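Local coordinates for protein glutamate--tRNA ligase (Elizabethkingia anophelis, PDB 6B1Z) that probably joins glutamate to its cognate tRNA at the expense of ATP, as a class I aminoacyl-tRNA synthetase, at residues 135-140 / 195-200; 171-176 / 191-196; 177-182 / 235-240. All blocks are in the same frame, centred on the assembly; numbering follows the deposited sequence. Where two conformers were deposited one is given.

In the fold
The three contacts adjoin one another inside the class I catalytic domain. Interactions 1 and 2 share Thr195 and Leu196, and their centres lie about 8 Å apart; Asp198 OD1 of interaction 1 probably accepts from Met173 N of interaction 2. Interaction 2 joins the loop leading into the hairpin of strands 178-183 and 187-192 to the end of its second strand and the turn after it, and interaction 3, centred about 9 Å from it, packs the first of these strands on helix 236-246. Interactions 1 and 3 are about 15 Å apart, centre to centre, yet Leu196 CD1 still touches Ala237 CB at 3.6 Å. A bound magnesium ion lies about 6 Å from the side chain of Asn182 in interaction 3.

Interaction 1: residues 135-140 / 195-200; sequences VFAYNY and TLDDKV
The backbone of Asp198 gives its N-H to Tyr138 O across 2.7 Å, a short bond and the one direct hydrogen bond between 135-140 and 195-200. It is also fairly straight, 165° at the hydrogen, and the donor lies in the carbonyl plane. Asp198 CB sits beside the same oxygen. CG of Asp198, anti to its own carbonyl carbon (chi1 -67°), comes 3.9 Å from Asn139 CA. OD2 lies near the plane of the Tyr138 ring, at its edge, 4.2 Å from CD1. This carboxylate is well supplied with partners: Arg143 forms a salt bridge to OD2, Tyr113 OH also bonds OD2, and Met173 N bonds OD1, all of which would tend to keep it ionised. Asp198 is the centre of an inverse gamma turn, closed by a weak bond from Lys199 N to Asp197 O. Here the chain leaving the hairpin of strands 178-183 and 187-192 heads for strand 200-202 and meets the loop that follows helix 119-131, the touching parts, 137-140 and 196-198, running 83° apart. The Tyr138 side chain leads on into the protein, its hydroxyl bonded to Asp117 and Asn148 and its ring in a cation-pi contact with Arg170. Beside the direct bond, water does the joining. One molecule accepts from Asn139 ND2 at 2.9 Å and another from Tyr140 N at 3.0 Å, and both lie within bonding distance of Leu196 O. Asn139 CB approaches that same carbonyl oxygen to 3.7 Å. Asp197 was built in two conformers, so the close approach of its carboxylate to Ala137 CB is doubtful.

Interaction 2: residues 171-176 / 191-196; sequences FKMPLD and VNTNTL
Thr193 and Asn194 hold the loop 171-176 through their side chains, just where the second strand of the 178-183/187-192 hairpin ends in an Asx turn and a short 3-10 segment. The turn is made by Asn192, whose OD1 accepts from Asn194 N. Three direct hydrogen bonds then cross between the segments. Thr193 OG1 donates to Pro174 O at 2.7 Å, standing well above the carbonyl plane, and also takes the N-H of Arg177. Asp176 N bonds Asn194 OD1 at 2.9 Å, again from above the amide carbonyl plane and rather bent, at 144°. The third runs from Asn192 ND2 to Asp176 OD1 with carboxylate and amide planes nearly coplanar, 25° apart. A water adds a bridge from Pro174 O to Asn194 OD1. The apolar part belongs to Met173, whose chain bends at chi2 (-62°) and lies obliquely across Thr193 and Leu196. Its sulfur rests 3.8 Å from Thr193 CB, while the methyl CE nestles against Leu196, 3.6 Å from CB and 3.7 Å from CD1.

Interaction 3: residues 177-182 / 235-240; sequences RIINLN and SMALHV
Leu181 points from strand 178-183 at helix 236-246 and divides its two methyls between successive turns. CD1 goes to the first turn, 3.8 Å from Ala237 N and 4.0 Å from Ala237 CB, so it touches backbone as well as side chain. CD2 goes to the second, 3.8 Å from Val240 CG2. The Leu181 and Val240 side chains run in opposite directions and slide past each other. Chi1 of Leu181 (-62°) sets CG anti to the carbonyl carbon, and the branch beyond it straddles the helix surface between Ala237 and Val240.

Met236 approaches differently. Its chain is fully extended, and it reaches back toward the strand with the terminal methyl alone: CE lies 4.2 Å from Leu181 CB and 3.7 Å from Asn182 O. Two residues earlier in the strand, Ile179 offers CG2 to Ala237 CB at a looser 4.4 Å. Ile179 and Leu181 thus make the face turned to the helix, while Asn180 between them bonds Ser190 of the neighbouring strand. The axes of 178-182 and 236-240 come within 9.3 Å and cross at 100°, almost perpendicular, with the small Ala237 opposite Ile179 at the nearest pair of CA atoms.

In the fold, strand 178-183, the first of the antiparallel hairpin with 187-192, lies across the start of the helix; Leu181 also touches Phe189 of the partner strand, and Arg177, just before the strand, reaches Glu244 further along the helix in a salt bridge. The side chain of Asn182 lies about 6 Å from a magnesium ion. Side chains meet through aliphatic groups, some methyls also touching backbone; with no hydrogen bond or charge pair between the segments, shape and burial rather than directional bonding hold strand and helix together here.

Interaction 1: residues 135-140 / 195-200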
loop_
_atom_site.group_PDB
_atom_site.type_symbol
_atom_site.label_atom_id
_atom_site.label_comp_id
_atom_site.label_asym_id
_atom_site.label_seq_id
_atom_site.Cartn_x
_atom_site.Cartn_y
_atom_site.Cartn_z
ATOM N N VAL A 135 -26.902 -17.892 -14.039
ATOM C CA VAL A 135 -26.463 -17.635 -12.671
ATOM C C VAL A 135 -27.657 -17.123 -11.877
ATOM O O VAL A 135 -28.263 -16.108 -12.244
ATOM C CB VAL A 135 -25.293 -16.638 -12.608
ATOM C CG1 VAL A 135 -24.917 -16.353 -11.165
ATOM C CG2 VAL A 135 -24.088 -17.182 -13.361
ATOM N N PHE A 136 -27.984 -17.817 -10.789
ATOM C CA PHE A 136 -29.109 -17.413 -9.952
ATOM C C PHE A 136 -28.868 -16.053 -9.307
ATOM O O PHE A 136 -27.768 -15.751 -8.833
ATOM C CB PHE A 136 -29.359 -18.465 -8.863
ATOM C CG PHE A 136 -30.275 -17.992 -7.770
ATOM C CD1 PHE A 136 -31.629 -17.827 -8.016
ATOM C CD2 PHE A 136 -29.785 -17.716 -6.504
ATOM C CE1 PHE A 136 -32.477 -17.384 -7.024
ATOM C CE2 PHE A 136 -30.629 -17.269 -5.511
ATOM C CZ PHE A 136 -31.976 -17.106 -5.771
ATOM N N ALA A 137 -29.917 -15.230 -9.301
ATOM C CA ALA A 137 -29.983 -13.997 -8.527
ATOM C C ALA A 137 -31.320 -13.955 -7.807
ATOM O O ALA A 137 -32.361 -14.220 -8.413
ATOM C CB ALA A 137 -29.828 -12.753 -9.413
ATOM N N TYR A 138 -31.285 -13.648 -6.513
ATOM C CA TYR A 138 -32.498 -13.443 -5.727
ATOM C C TYR A 138 -33.016 -12.051 -6.062
ATOM O O TYR A 138 -32.419 -11.051 -5.648
ATOM C CB TYR A 138 -32.166 -13.578 -4.240
ATOM C CG TYR A 138 -33.288 -14.085 -3.340
ATOM C CD1 TYR A 138 -34.515 -13.435 -3.280
ATOM C CD2 TYR A 138 -33.099 -15.210 -2.530
ATOM C CE1 TYR A 138 -35.537 -13.891 -2.440
ATOM C CE2 TYR A 138 -34.105 -15.672 -1.687
ATOM C CZ TYR A 138 -35.328 -15.013 -1.660
ATOM O OH TYR A 138 -36.315 -15.476 -0.828
ATOM N N ASN A 139 -34.099 -11.964 -6.832
ATOM C CA ASN A 139 -34.486 -10.679 -7.414
ATOM C C ASN A 139 -35.984 -10.689 -7.705
ATOM O O ASN A 139 -36.710 -11.603 -7.299
ATOM C CB ASN A 139 -33.652 -10.386 -8.671
ATOM C CG ASN A 139 -33.871 -11.414 -9.780
ATOM O OD1 ASN A 139 -34.766 -12.261 -9.699
ATOM N ND2 ASN A 139 -33.055 -11.334 -10.824
ATOM N N TYR A 140 -36.449 -9.671 -8.431
ATOM C CA TYR A 140 -37.874 -9.589 -8.737
ATOM C C TYR A 140 -38.367 -10.841 -9.458
ATOM O O TYR A 140 -39.480 -11.312 -9.203
ATOM C CB TYR A 140 -38.155 -8.340 -9.577
ATOM C CG TYR A 140 -39.633 -8.077 -9.734
ATOM C CD1 TYR A 140 -40.372 -8.758 -10.691
ATOM C CD2 TYR A 140 -40.293 -7.166 -8.911
ATOM C CE1 TYR A 140 -41.719 -8.537 -10.834
ATOM C CE2 TYR A 140 -41.650 -6.944 -9.043
ATOM C CZ TYR A 140 -42.351 -7.629 -10.014
ATOM O OH TYR A 140 -43.709 -7.430 -10.180
ATOM N N THR A 195 -31.782 -5.093 -13.206
ATOM C CA THR A 195 -30.462 -5.713 -13.236
ATOM C C THR A 195 -29.899 -5.970 -11.843
ATOM O O THR A 195 -28.785 -6.507 -11.729
ATOM C CB THR A 195 -29.461 -4.836 -14.020
ATOM O OG1 THR A 195 -29.166 -3.646 -13.278
ATOM C CG2 THR A 195 -29.996 -4.460 -15.412
ATOM N N LEU A 196 -30.620 -5.598 -10.788
ATOM C CA LEU A 196 -30.112 -5.626 -9.422
ATOM C C LEU A 196 -30.850 -6.676 -8.600
ATOM O O LEU A 196 -31.919 -7.166 -8.981
ATOM C CB LEU A 196 -30.249 -4.242 -8.783
ATOM C CG LEU A 196 -29.618 -3.092 -9.576
ATOM C CD1 LEU A 196 -29.905 -1.764 -8.890
ATOM C CD2 LEU A 196 -28.099 -3.317 -9.764
ATOM N N ASP A 197 -30.287 -7.027 -7.440
ATOM C CA ASP A 197 -30.767 -8.136 -6.626
ATOM C C ASP A 197 -31.332 -7.650 -5.299
ATOM O O ASP A 197 -31.019 -6.544 -4.831
ATOM C CB ASP A 197 -29.646 -9.141 -6.340
ATOM C CG ASP A 197 -28.980 -9.645 -7.597
ATOM O OD1 ASP A 197 -29.614 -9.583 -8.665
ATOM O OD2 ASP A 197 -27.823 -10.110 -7.513
ATOM N N ASP A 198 -32.143 -8.514 -4.682
ATOM C CA ASP A 198 -32.740 -8.274 -3.366
ATOM C C ASP A 198 -31.709 -8.599 -2.277
ATOM O O ASP A 198 -31.806 -9.610 -1.573
ATOM C CB ASP A 198 -33.978 -9.149 -3.169
ATOM C CG ASP A 198 -35.156 -8.791 -4.088
ATOM O OD1 ASP A 198 -35.137 -7.750 -4.769
ATOM O OD2 ASP A 198 -36.111 -9.603 -4.096
ATOM N N LYS A 199 -30.712 -7.720 -2.130
ATOM C CA LYS A 199 -29.567 -8.050 -1.291
ATOM C C LYS A 199 -29.980 -8.188 0.168
ATOM O O LYS A 199 -30.878 -7.498 0.657
ATOM C CB LYS A 199 -28.468 -6.988 -1.414
ATOM C CG LYS A 199 -27.772 -6.981 -2.790
ATOM C CD LYS A 199 -26.254 -6.725 -2.673
ATOM C CE LYS A 199 -25.521 -7.008 -3.998
ATOM N NZ LYS A 199 -24.959 -5.763 -4.624
ATOM N N VAL A 200 -29.274 -9.073 0.873
ATOM C CA VAL A 200 -29.504 -9.237 2.303
ATOM C C VAL A 200 -29.028 -7.989 3.036
ATOM O O VAL A 200 -27.888 -7.531 2.843
ATOM C CB VAL A 200 -28.785 -10.482 2.834
ATOM C CG1 VAL A 200 -28.924 -10.556 4.365
ATOM C CG2 VAL A 200 -29.334 -11.744 2.193
HETATM O O HOH W 1 -31.446 -8.989 -11.157
HETATM O O HOH W 2 -34.817 -7.311 -9.443
#

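Interaction 2: residues 171-176 / 191-196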
loop_
_atom_site.group_PDB
_atom_site.type_symbol
_atom_site.label_atom_id
_atom_site.label_comp_id
_atom_site.label_asym_id
_atom_site.label_seq_id
_atom_site.Cartn_x
_atom_site.Cartn_y
_atom_site.Cartn_z
ATOM N N PHE A 171 -33.543 -6.498 0.915
ATOM C CA PHE A 171 -34.058 -5.320 0.239
ATOM C C PHE A 171 -35.005 -5.751 -0.878
ATOM O O PHE A 171 -34.719 -6.704 -1.598
ATOM C CB PHE A 171 -32.897 -4.516 -0.349
ATOM C CG PHE A 171 -33.320 -3.235 -0.997
ATOM C CD1 PHE A 171 -33.576 -2.106 -0.230
ATOM C CD2 PHE A 171 -33.447 -3.154 -2.383
ATOM C CE1 PHE A 171 -33.948 -0.910 -0.830
ATOM C CE2 PHE A 171 -33.823 -1.961 -2.987
ATOM C CZ PHE A 171 -34.093 -0.851 -2.220
ATOM N N LYS A 172 -36.128 -5.043 -1.030
ATOM C CA LYS A 172 -37.081 -5.339 -2.112
ATOM C C LYS A 172 -36.784 -4.437 -3.310
ATOM O O LYS A 172 -37.221 -3.281 -3.364
ATOM C CB LYS A 172 -38.510 -5.166 -1.620
ATOM C CG LYS A 172 -39.569 -5.633 -2.620
ATOM C CD LYS A 172 -40.959 -5.412 -2.030
ATOM C CE LYS A 172 -42.043 -5.854 -2.989
ATOM N NZ LYS A 172 -42.247 -4.862 -4.070
ATOM N N MET A 173 -36.057 -4.968 -4.289
ATOM C CA MET A 173 -35.688 -4.160 -5.448
ATOM C C MET A 173 -36.944 -3.730 -6.193
ATOM O O MET A 173 -37.791 -4.580 -6.509
ATOM C CB MET A 173 -34.789 -4.927 -6.412
ATOM C CG MET A 173 -33.340 -4.603 -6.286
ATOM S SD MET A 173 -32.965 -2.875 -6.658
ATOM C CE MET A 173 -31.421 -2.826 -5.731
ATOM N N PRO A 174 -37.103 -2.434 -6.479
ATOM C CA PRO A 174 -38.245 -1.972 -7.276
ATOM C C PRO A 174 -38.308 -2.644 -8.640
ATOM O O PRO A 174 -37.287 -3.042 -9.208
ATOM C CB PRO A 174 -37.984 -0.463 -7.427
ATOM C CG PRO A 174 -37.129 -0.100 -6.246
ATOM C CD PRO A 174 -36.287 -1.323 -5.942
ATOM N N LEU A 175 -39.533 -2.760 -9.156
ATOM C CA LEU A 175 -39.774 -3.224 -10.523
ATOM C C LEU A 175 -39.446 -2.126 -11.540
ATOM O O LEU A 175 -40.028 -1.036 -11.498
ATOM C CB LEU A 175 -41.229 -3.671 -10.661
ATOM C CG LEU A 175 -41.683 -4.097 -12.073
ATOM C CD1 LEU A 175 -40.836 -5.254 -12.578
ATOM C CD2 LEU A 175 -43.157 -4.453 -12.102
ATOM N N ASP A 176 -38.522 -2.425 -12.464
ATOM C CA ASP A 176 -38.316 -1.631 -13.679
ATOM C C ASP A 176 -38.235 -0.129 -13.390
ATOM O O ASP A 176 -38.977 0.691 -13.932
ATOM C CB ASP A 176 -39.434 -1.944 -14.683
ATOM C CG ASP A 176 -39.186 -1.346 -16.062
ATOM O OD1 ASP A 176 -38.048 -0.942 -16.354
ATOM O OD2 ASP A 176 -40.154 -1.257 -16.865
ATOM N N VAL A 191 -28.924 3.081 -14.099
ATOM C CA VAL A 191 -29.038 1.639 -13.848
ATOM C C VAL A 191 -30.520 1.300 -13.707
ATOM O O VAL A 191 -31.215 1.977 -12.943
ATOM C CB VAL A 191 -28.293 1.253 -12.549
ATOM C CG1 VAL A 191 -28.589 -0.197 -12.104
ATOM C CG2 VAL A 191 -26.783 1.519 -12.670
ATOM N N ASN A 192 -30.994 0.248 -14.369
ATOM C CA ASN A 192 -32.347 -0.234 -14.133
ATOM C C ASN A 192 -32.334 -1.253 -12.998
ATOM O O ASN A 192 -31.503 -2.169 -12.976
ATOM C CB ASN A 192 -32.934 -0.850 -15.413
ATOM C CG ASN A 192 -34.439 -1.080 -15.309
ATOM O OD1 ASN A 192 -34.897 -1.900 -14.514
ATOM N ND2 ASN A 192 -35.209 -0.344 -16.105
ATOM N N THR A 193 -33.276 -1.105 -12.059
ATOM C CA THR A 193 -33.349 -2.033 -10.935
ATOM C C THR A 193 -33.577 -3.484 -11.359
ATOM O O THR A 193 -33.291 -4.394 -10.575
ATOM C CB THR A 193 -34.447 -1.598 -9.955
ATOM O OG1 THR A 193 -35.700 -1.448 -10.640
ATOM C CG2 THR A 193 -34.083 -0.283 -9.332
ATOM N N ASN A 194 -34.097 -3.723 -12.568
ATOM C CA ASN A 194 -34.233 -5.102 -13.017
ATOM C C ASN A 194 -32.894 -5.823 -13.135
ATOM O O ASN A 194 -32.877 -7.059 -13.193
ATOM C CB ASN A 194 -34.937 -5.156 -14.375
ATOM C CG ASN A 194 -36.412 -4.827 -14.303
ATOM O OD1 ASN A 194 -37.007 -4.769 -13.231
ATOM N ND2 ASN A 194 -37.016 -4.620 -15.468
ATOM N N THR A 195 -31.782 -5.093 -13.206
ATOM C CA THR A 195 -30.462 -5.713 -13.236
ATOM C C THR A 195 -29.899 -5.970 -11.843
ATOM O O THR A 195 -28.785 -6.507 -11.729
ATOM C CB THR A 195 -29.461 -4.836 -14.020
ATOM O OG1 THR A 195 -29.166 -3.646 -13.278
ATOM C CG2 THR A 195 -29.996 -4.460 -15.412
ATOM N N LEU A 196 -30.620 -5.598 -10.788
ATOM C CA LEU A 196 -30.112 -5.626 -9.422
ATOM C C LEU A 196 -30.850 -6.676 -8.600
ATOM O O LEU A 196 -31.919 -7.166 -8.981
ATOM C CB LEU A 196 -30.249 -4.242 -8.783
ATOM C CG LEU A 196 -29.618 -3.092 -9.576
ATOM C CD1 LEU A 196 -29.905 -1.764 -8.890
ATOM C CD2 LEU A 196 -28.099 -3.317 -9.764
HETATM O O HOH W 3 -36.671 -5.440 -10.398
#

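Interaction 3: residues 177-182 / 235-240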
loop_
_atom_site.group_PDB
_atom_site.type_symbol
_atom_site.label_atom_id
_atom_site.label_comp_id
_atom_site.label_asym_id
_atom_site.label_seq_id
_atom_site.Cartn_x
_atom_site.Cartn_y
_atom_site.Cartn_z
ATOM N N ARG A 177 -37.299 0.227 -12.511
ATOM C CA ARG A 177 -37.090 1.612 -12.136
ATOM C C ARG A 177 -35.696 2.033 -12.576
ATOM O O ARG A 177 -34.730 1.288 -12.371
ATOM C CB ARG A 177 -37.279 1.780 -10.623
ATOM C CG ARG A 177 -37.145 3.222 -10.169
ATOM C CD ARG A 177 -37.446 3.368 -8.672
ATOM N NE ARG A 177 -36.955 4.660 -8.217
ATOM C CZ ARG A 177 -36.906 5.018 -6.935
ATOM N NH1 ARG A 177 -37.384 4.200 -6.006
ATOM N NH2 ARG A 177 -36.404 6.200 -6.595
ATOM N N ILE A 178 -35.598 3.214 -13.189
ATOM C CA ILE A 178 -34.311 3.757 -13.615
ATOM C C ILE A 178 -33.744 4.610 -12.487
ATOM O O ILE A 178 -34.387 5.567 -12.043
ATOM C CB ILE A 178 -34.457 4.577 -14.901
ATOM C CG1 ILE A 178 -34.954 3.681 -16.024
ATOM C CG2 ILE A 178 -33.121 5.221 -15.258
ATOM C CD1 ILE A 178 -35.340 4.435 -17.270
ATOM N N ILE A 179 -32.555 4.251 -12.014
ATOM C CA ILE A 179 -31.845 5.003 -10.989
ATOM C C ILE A 179 -30.778 5.833 -11.687
ATOM O O ILE A 179 -29.917 5.285 -12.387
ATOM C CB ILE A 179 -31.216 4.066 -9.946
ATOM C CG1 ILE A 179 -32.231 3.035 -9.428
ATOM C CG2 ILE A 179 -30.642 4.888 -8.793
ATOM C CD1 ILE A 179 -33.477 3.640 -8.810
ATOM N N ASN A 180 -30.823 7.155 -11.509
ATOM C CA ASN A 180 -29.822 8.046 -12.100
ATOM C C ASN A 180 -28.779 8.380 -11.038
ATOM O O ASN A 180 -29.096 9.032 -10.034
ATOM C CB ASN A 180 -30.479 9.307 -12.650
ATOM C CG ASN A 180 -31.505 8.996 -13.719
ATOM O OD1 ASN A 180 -31.217 8.291 -14.680
ATOM N ND2 ASN A 180 -32.721 9.509 -13.543
ATOM N N LEU A 181 -27.546 7.920 -11.257
ATOM C CA LEU A 181 -26.443 8.060 -10.315
ATOM C C LEU A 181 -25.461 9.127 -10.788
ATOM O O LEU A 181 -25.357 9.438 -11.978
ATOM C CB LEU A 181 -25.720 6.719 -10.130
ATOM C CG LEU A 181 -26.660 5.660 -9.531
ATOM C CD1 LEU A 181 -26.045 4.284 -9.566
ATOM C CD2 LEU A 181 -27.032 6.034 -8.106
ATOM N N ASN A 182 -24.750 9.713 -9.831
ATOM C CA ASN A 182 -23.773 10.752 -10.136
ATOM C C ASN A 182 -22.584 10.533 -9.216
ATOM O O ASN A 182 -22.699 10.735 -8.002
ATOM C CB ASN A 182 -24.374 12.145 -9.931
ATOM C CG ASN A 182 -23.504 13.252 -10.483
ATOM O OD1 ASN A 182 -22.385 13.019 -10.915
ATOM N ND2 ASN A 182 -24.031 14.473 -10.486
ATOM N N SER A 235 -22.897 -1.693 -6.377
ATOM C CA SER A 235 -23.807 -1.569 -5.240
ATOM C C SER A 235 -24.271 -0.141 -4.983
ATOM O O SER A 235 -25.057 0.087 -4.048
ATOM C CB SER A 235 -23.130 -2.112 -3.976
ATOM O OG SER A 235 -22.790 -3.472 -4.159
ATOM N N MET A 236 -23.779 0.829 -5.751
ATOM C CA MET A 236 -24.121 2.220 -5.482
ATOM C C MET A 236 -25.624 2.473 -5.615
ATOM O O MET A 236 -26.200 3.221 -4.811
ATOM C CB MET A 236 -23.321 3.135 -6.409
ATOM C CG MET A 236 -23.520 4.605 -6.099
ATOM S SD MET A 236 -22.564 5.626 -7.244
ATOM C CE MET A 236 -23.201 7.242 -6.830
ATOM N N ALA A 237 -26.274 1.875 -6.621
ATOM C CA ALA A 237 -27.715 2.061 -6.767
ATOM C C ALA A 237 -28.460 1.560 -5.535
ATOM O O ALA A 237 -29.351 2.241 -5.016
ATOM C CB ALA A 237 -28.214 1.351 -8.034
ATOM N N LEU A 238 -28.098 0.367 -5.040
ATOM C CA LEU A 238 -28.678 -0.128 -3.798
ATOM C C LEU A 238 -28.485 0.867 -2.664
ATOM O O LEU A 238 -29.411 1.137 -1.892
ATOM C CB LEU A 238 -28.047 -1.473 -3.427
ATOM C CG LEU A 238 -28.421 -1.994 -2.030
ATOM C CD1 LEU A 238 -29.927 -2.336 -1.944
ATOM C CD2 LEU A 238 -27.570 -3.203 -1.691
ATOM N N HIS A 239 -27.276 1.399 -2.522
ATOM C CA HIS A 239 -27.016 2.286 -1.393
ATOM C C HIS A 239 -27.861 3.544 -1.473
ATOM O O HIS A 239 -28.427 3.979 -0.460
ATOM C CB HIS A 239 -25.527 2.615 -1.337
ATOM C CG HIS A 239 -24.686 1.398 -1.138
ATOM N ND1 HIS A 239 -23.351 1.329 -1.493
ATOM C CD2 HIS A 239 -25.009 0.179 -0.645
ATOM C CE1 HIS A 239 -22.887 0.123 -1.208
ATOM N NE2 HIS A 239 -23.867 -0.588 -0.673
ATOM N N VAL A 240 -27.968 4.133 -2.666
ATOM C CA VAL A 240 -28.807 5.314 -2.842
ATOM C C VAL A 240 -30.262 4.980 -2.532
ATOM O O VAL A 240 -30.955 5.753 -1.862
ATOM C CB VAL A 240 -28.614 5.884 -4.261
ATOM C CG1 VAL A 240 -29.698 6.901 -4.615
ATOM C CG2 VAL A 240 -27.222 6.510 -4.362
#